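Local structure of Esterase/lipase (Uncultured bacterium, 3K6K) at residues I245-E250 and V271-W276; E251-D256 and M279-Q284. The protein probably hydrolyses carboxylic ester bonds, as an alpha/beta hydrolase homologous to hormone-sensitive lipase. All coordinates share one frame; numbering follows the deposited sequence.

Contact 1: I245-E250 and V271-W276; sequences IHVGSE and VELKIW
In this alpha/beta hydrolase fold, strands 245-248 and 271-276 lie side by side and parallel, the two ends of a beta-alpha-beta unit whose helix is 254-266. Ile245, Val247 and Ser249 turn their amides to strand 271-276 and find the carbonyls of Glu272, Lys274 and Trp276. In return, Ile245 O and Val247 O accept from the amides of Lys274 and Trp276. The tightest rung is Trp276 N to Val247 O at 2.7 Å; the most bent is Val247 N to Lys274 O, 3.1 Å long with 135° at the hydrogen. The last rung is skewed differently, since Ser249 N reaches Trp276 O from above the carbonyl plane. The Ser249 hydroxyl proton has both Trp276 O and Glu250 OE2 nearby, and OE2 also takes a salt bridge from Arg203. The backbone of His246 hydrogen-bonds on its other side to Met183 of strand 180-184 and to Ser185 just after it, whereas strand 271-276 continues the sheet into an antiparallel strand of the second subunit.

On the face carrying His246, Lys274 and Trp276, the indole crosses the imidazole obliquely, planes 55° apart, with Trp276 NE1 lying over the imidazole face and 3.4 Å from His246 ND1. ND1 is hydrogen-bonded to Ser296. The extended Lys274 chain passes CE over a face of the Trp276 indole and carries NZ to a salt bridge with Glu299; Glu272 OE1 is met by Trp303 NE1. Val247 O, already taken by Trp276 N, also lies in the indole plane at the ring edge, 3.2 Å from Trp276 CD1. The opposite face of the sheet is aliphatic and backed by helix 254-266. There Val247 CG1 takes the crowded position between backbone N and carbonyl carbon (chi1 61°), touching Leu273 CD2 at 3.8 Å and Ile275 CG1 at 3.7 Å.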
# COMPACT_ATOMS: atom_id res chain seq x y z
N ILE A 245 3.11 -2.84 -5.77
CA ILE A 245 2.23 -4.01 -5.71
C ILE A 245 0.76 -3.58 -6.04
O ILE A 245 0.22 -2.60 -5.49
CB ILE A 245 2.31 -4.73 -4.31
CG1 ILE A 245 3.75 -5.05 -3.92
CG2 ILE A 245 1.52 -6.05 -4.32
CD1 ILE A 245 3.90 -5.34 -2.55
N HIS A 246 0.12 -4.25 -6.98
CA HIS A 246 -1.33 -4.11 -7.11
C HIS A 246 -2.02 -5.40 -6.73
O HIS A 246 -1.42 -6.48 -6.87
CB HIS A 246 -1.71 -3.72 -8.51
CG HIS A 246 -1.49 -2.28 -8.77
ND1 HIS A 246 -2.02 -1.62 -9.85
CD2 HIS A 246 -0.85 -1.34 -8.03
CE1 HIS A 246 -1.67 -0.35 -9.80
NE2 HIS A 246 -0.99 -0.15 -8.68
N VAL A 247 -3.26 -5.33 -6.25
CA VAL A 247 -3.97 -6.57 -5.93
C VAL A 247 -5.46 -6.24 -5.79
O VAL A 247 -5.82 -5.05 -5.64
CB VAL A 247 -3.34 -7.19 -4.60
CG1 VAL A 247 -3.50 -6.21 -3.37
CG2 VAL A 247 -3.87 -8.58 -4.29
N GLY A 248 -6.31 -7.26 -5.84
CA GLY A 248 -7.74 -7.10 -5.66
C GLY A 248 -8.21 -7.51 -4.28
O GLY A 248 -7.47 -8.20 -3.55
N SER A 249 -9.39 -7.05 -3.91
CA SER A 249 -10.07 -7.46 -2.72
C SER A 249 -10.40 -8.95 -2.68
O SER A 249 -10.34 -9.54 -1.59
CB SER A 249 -11.41 -6.71 -2.57
OG SER A 249 -11.99 -6.43 -3.86
N GLU A 250 -10.81 -9.53 -3.81
CA GLU A 250 -11.38 -10.90 -3.77
C GLU A 250 -10.28 -11.95 -3.90
O GLU A 250 -10.27 -12.86 -4.78
CB GLU A 250 -12.43 -11.12 -4.84
CG GLU A 250 -13.44 -10.02 -4.94
CD GLU A 250 -14.12 -9.68 -3.66
OE1 GLU A 250 -14.90 -10.50 -3.17
OE2 GLU A 250 -13.93 -8.56 -3.14
N VAL A 271 7.82 0.85 -0.76
CA VAL A 271 6.74 -0.01 -1.17
C VAL A 271 5.49 0.80 -1.30
O VAL A 271 5.10 1.57 -0.40
CB VAL A 271 6.45 -1.19 -0.19
CG1 VAL A 271 5.33 -2.05 -0.76
CG2 VAL A 271 7.66 -2.09 0.00
N GLU A 272 4.84 0.63 -2.43
CA GLU A 272 3.53 1.23 -2.64
C GLU A 272 2.58 0.15 -3.06
O GLU A 272 2.83 -0.59 -4.01
CB GLU A 272 3.62 2.29 -3.72
CG GLU A 272 4.85 3.15 -3.61
CD GLU A 272 4.97 4.18 -4.77
OE1 GLU A 272 6.09 4.27 -5.34
OE2 GLU A 272 3.93 4.85 -5.09
N LEU A 273 1.48 0.06 -2.37
CA LEU A 273 0.56 -1.01 -2.54
C LEU A 273 -0.80 -0.38 -2.74
O LEU A 273 -1.20 0.44 -1.89
CB LEU A 273 0.56 -1.81 -1.29
CG LEU A 273 -0.24 -3.09 -1.00
CD1 LEU A 273 -1.17 -2.88 0.15
CD2 LEU A 273 -0.91 -3.75 -2.19
N LYS A 274 -1.50 -0.75 -3.83
CA LYS A 274 -2.88 -0.42 -4.00
C LYS A 274 -3.75 -1.70 -4.03
O LYS A 274 -3.43 -2.68 -4.68
CB LYS A 274 -3.07 0.41 -5.28
CG LYS A 274 -4.43 1.07 -5.41
CD LYS A 274 -4.39 2.00 -6.62
CE LYS A 274 -5.69 2.77 -6.88
NZ LYS A 274 -5.29 3.79 -7.91
N ILE A 275 -4.87 -1.65 -3.32
CA ILE A 275 -5.80 -2.75 -3.31
C ILE A 275 -7.08 -2.33 -3.99
O ILE A 275 -7.66 -1.30 -3.60
CB ILE A 275 -6.11 -3.13 -1.89
CG1 ILE A 275 -4.83 -3.59 -1.17
CG2 ILE A 275 -7.14 -4.24 -1.91
CD1 ILE A 275 -5.06 -3.79 0.32
N TRP A 276 -7.56 -3.15 -4.92
CA TRP A 276 -8.65 -2.75 -5.79
C TRP A 276 -9.99 -3.41 -5.48
O TRP A 276 -10.14 -4.61 -5.66
CB TRP A 276 -8.31 -2.92 -7.28
CG TRP A 276 -7.09 -2.14 -7.74
CD1 TRP A 276 -5.78 -2.42 -7.44
CD2 TRP A 276 -7.05 -1.02 -8.68
NE1 TRP A 276 -4.94 -1.49 -8.06
CE2 TRP A 276 -5.69 -0.65 -8.84
CE3 TRP A 276 -8.04 -0.29 -9.37
CZ2 TRP A 276 -5.30 0.40 -9.63
CZ3 TRP A 276 -7.64 0.75 -10.15
CH2 TRP A 276 -6.27 1.09 -10.29

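Contact 2: E251-D256 and M279-Q284; sequences EALLSD and MPHVFQ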
# COMPACT_ATOMS: atom_id res chain seq x y z
N GLU A 251 -9.33 -11.85 -2.98
CA GLU A 251 -8.13 -12.62 -3.13
C GLU A 251 -7.72 -13.43 -1.89
O GLU A 251 -7.42 -12.89 -0.81
CB GLU A 251 -7.01 -11.69 -3.59
CG GLU A 251 -7.25 -11.15 -4.97
CD GLU A 251 -5.97 -11.04 -5.77
OE1 GLU A 251 -5.20 -12.00 -5.69
OE2 GLU A 251 -5.71 -10.01 -6.47
N ALA A 252 -7.72 -14.75 -2.06
CA ALA A 252 -7.19 -15.64 -1.03
C ALA A 252 -5.74 -15.21 -0.64
O ALA A 252 -5.32 -15.47 0.48
CB ALA A 252 -7.18 -17.07 -1.55
N LEU A 253 -5.00 -14.60 -1.59
CA LEU A 253 -3.58 -14.20 -1.47
C LEU A 253 -3.40 -12.66 -1.24
O LEU A 253 -2.35 -12.06 -1.50
CB LEU A 253 -2.78 -14.67 -2.69
CG LEU A 253 -2.84 -16.15 -3.11
CD1 LEU A 253 -1.84 -16.48 -4.22
CD2 LEU A 253 -2.57 -17.04 -1.89
N LEU A 254 -4.45 -12.03 -0.77
CA LEU A 254 -4.38 -10.64 -0.35
C LEU A 254 -3.36 -10.46 0.75
O LEU A 254 -2.68 -9.43 0.76
CB LEU A 254 -5.73 -10.12 0.17
CG LEU A 254 -5.73 -8.65 0.66
CD1 LEU A 254 -5.48 -7.71 -0.46
CD2 LEU A 254 -7.10 -8.29 1.34
N SER A 255 -3.28 -11.40 1.69
CA SER A 255 -2.34 -11.17 2.80
C SER A 255 -0.90 -11.37 2.29
O SER A 255 0.02 -10.97 2.98
CB SER A 255 -2.65 -12.03 4.03
OG SER A 255 -3.97 -11.78 4.52
N ASP A 256 -0.71 -11.94 1.09
CA ASP A 256 0.64 -12.00 0.46
C ASP A 256 1.15 -10.58 0.11
O ASP A 256 2.33 -10.21 0.37
CB ASP A 256 0.68 -12.87 -0.83
CG ASP A 256 0.84 -14.41 -0.55
OD1 ASP A 256 1.45 -15.07 -1.38
OD2 ASP A 256 0.39 -14.97 0.46
N MET A 279 -12.12 -6.48 -7.31
CA MET A 279 -11.27 -7.09 -8.37
C MET A 279 -10.74 -8.47 -7.97
O MET A 279 -10.36 -8.68 -6.82
CB MET A 279 -10.10 -6.17 -8.76
CG MET A 279 -10.59 -4.89 -9.49
SD MET A 279 -11.37 -5.43 -11.04
CE MET A 279 -13.05 -5.13 -10.46
N PRO A 280 -10.76 -9.41 -8.90
CA PRO A 280 -10.26 -10.76 -8.57
C PRO A 280 -8.78 -10.85 -8.86
O PRO A 280 -8.16 -9.85 -9.27
CB PRO A 280 -11.02 -11.65 -9.57
CG PRO A 280 -11.05 -10.73 -10.86
CD PRO A 280 -11.44 -9.39 -10.22
N HIS A 281 -8.23 -12.04 -8.66
CA HIS A 281 -6.83 -12.32 -8.86
C HIS A 281 -6.37 -11.84 -10.22
O HIS A 281 -7.03 -12.13 -11.22
CB HIS A 281 -6.68 -13.82 -8.79
CG HIS A 281 -5.29 -14.27 -8.51
ND1 HIS A 281 -4.50 -13.68 -7.54
CD2 HIS A 281 -4.54 -15.26 -9.06
CE1 HIS A 281 -3.33 -14.29 -7.51
NE2 HIS A 281 -3.33 -15.25 -8.41
N VAL A 282 -5.23 -11.17 -10.27
CA VAL A 282 -4.64 -10.62 -11.49
C VAL A 282 -5.70 -10.00 -12.44
O VAL A 282 -5.78 -10.31 -13.62
CB VAL A 282 -3.69 -11.61 -12.25
CG1 VAL A 282 -2.88 -10.81 -13.27
CG2 VAL A 282 -2.68 -12.38 -11.29
N PHE A 283 -6.48 -9.07 -11.92
CA PHE A 283 -7.59 -8.52 -12.67
C PHE A 283 -7.19 -7.78 -13.92
O PHE A 283 -8.07 -7.57 -14.79
CB PHE A 283 -8.44 -7.60 -11.78
CG PHE A 283 -7.74 -6.31 -11.35
CD1 PHE A 283 -7.95 -5.14 -12.07
CD2 PHE A 283 -6.96 -6.26 -10.22
CE1 PHE A 283 -7.34 -3.96 -11.68
CE2 PHE A 283 -6.38 -5.10 -9.80
CZ PHE A 283 -6.53 -3.95 -10.54
N GLN A 284 -5.90 -7.41 -14.02
CA GLN A 284 -5.40 -6.66 -15.14
C GLN A 284 -5.52 -7.50 -16.44
O GLN A 284 -5.27 -6.96 -17.52
CB GLN A 284 -3.92 -6.15 -14.91
CG GLN A 284 -3.64 -5.27 -13.65
CD GLN A 284 -3.64 -6.10 -12.31
OE1 GLN A 284 -3.91 -7.32 -12.30
NE2 GLN A 284 -3.32 -5.43 -11.20
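Glu251 OE2 is the best-held polar atom here, gripped by two hydrogen bonds, one from Ser185 OG and one from the backbone amide of Gly248. They anchor the carboxylate of what is probably the acid of a Ser-His-Glu catalytic triad, with His281 as the base and Ser157 as the nucleophile, as in alpha/beta hydrolases. The other oxygen goes to the histidine: His281 ND1 donates to Glu251 OE1 over 2.6 Å, a short and nearly straight bond with 163° at the hydrogen. OE1 lies close to the imidazole plane, at the ring edge, but the ring approaches from 46° above the carboxylate plane. The two flat groups therefore stand almost perpendicular, 84° apart. So close a carboxylate would be expected to stabilise positive charge on the imidazole.

Glu251 puts CG anti to its carbonyl carbon and then kinks at chi2 to bring its carboxylate to the ring, and His281, with CG anti to its backbone N, crosses it at about a right angle. Val282 CG2 sits over the centre of one imidazole face, 4.0 Å above it, and Leu253 CD1 approaches His281 CE1 obliquely at 4.2 Å. His281 itself touches Ser157. Ser185 OG is hydrogen-bonded to Val282 N as well as to the glutamate, so one hydroxyl ties the acid to the histidine loop.

Glu251 starts a type I turn closed by Leu254 N to Glu251 O at 3.1 Å, which leads into helix 254-266 with Leu253 at the N-cap. On the histidine side the doubly bonded carboxylate oxygen lies against the backbone, Glu251 OE2 being 3.5 Å from His281 CA and 3.7 Å from Pro280 O.

How the contacts relate
Contact 1 is the beta platform from which the two loops of contact 2 spring: chain 245-250 runs straight into 251-256, and strand 271-276 leads on to 279-284. The centres are 8 Å apart. Glu250 N comes within 3.2 Å of Met279 O, a probable hydrogen bond that carries the pairing past the strand ends and links the start of the acid loop to the histidine loop. Rings meet as well, Trp276 CG lying 3.4 Å from Phe283 CZ, and Gln284 NE2 lies 3.6 Å from His246 CB. The parallel strands thus deliver the putative acid and base of the active site side by side, near Ser157.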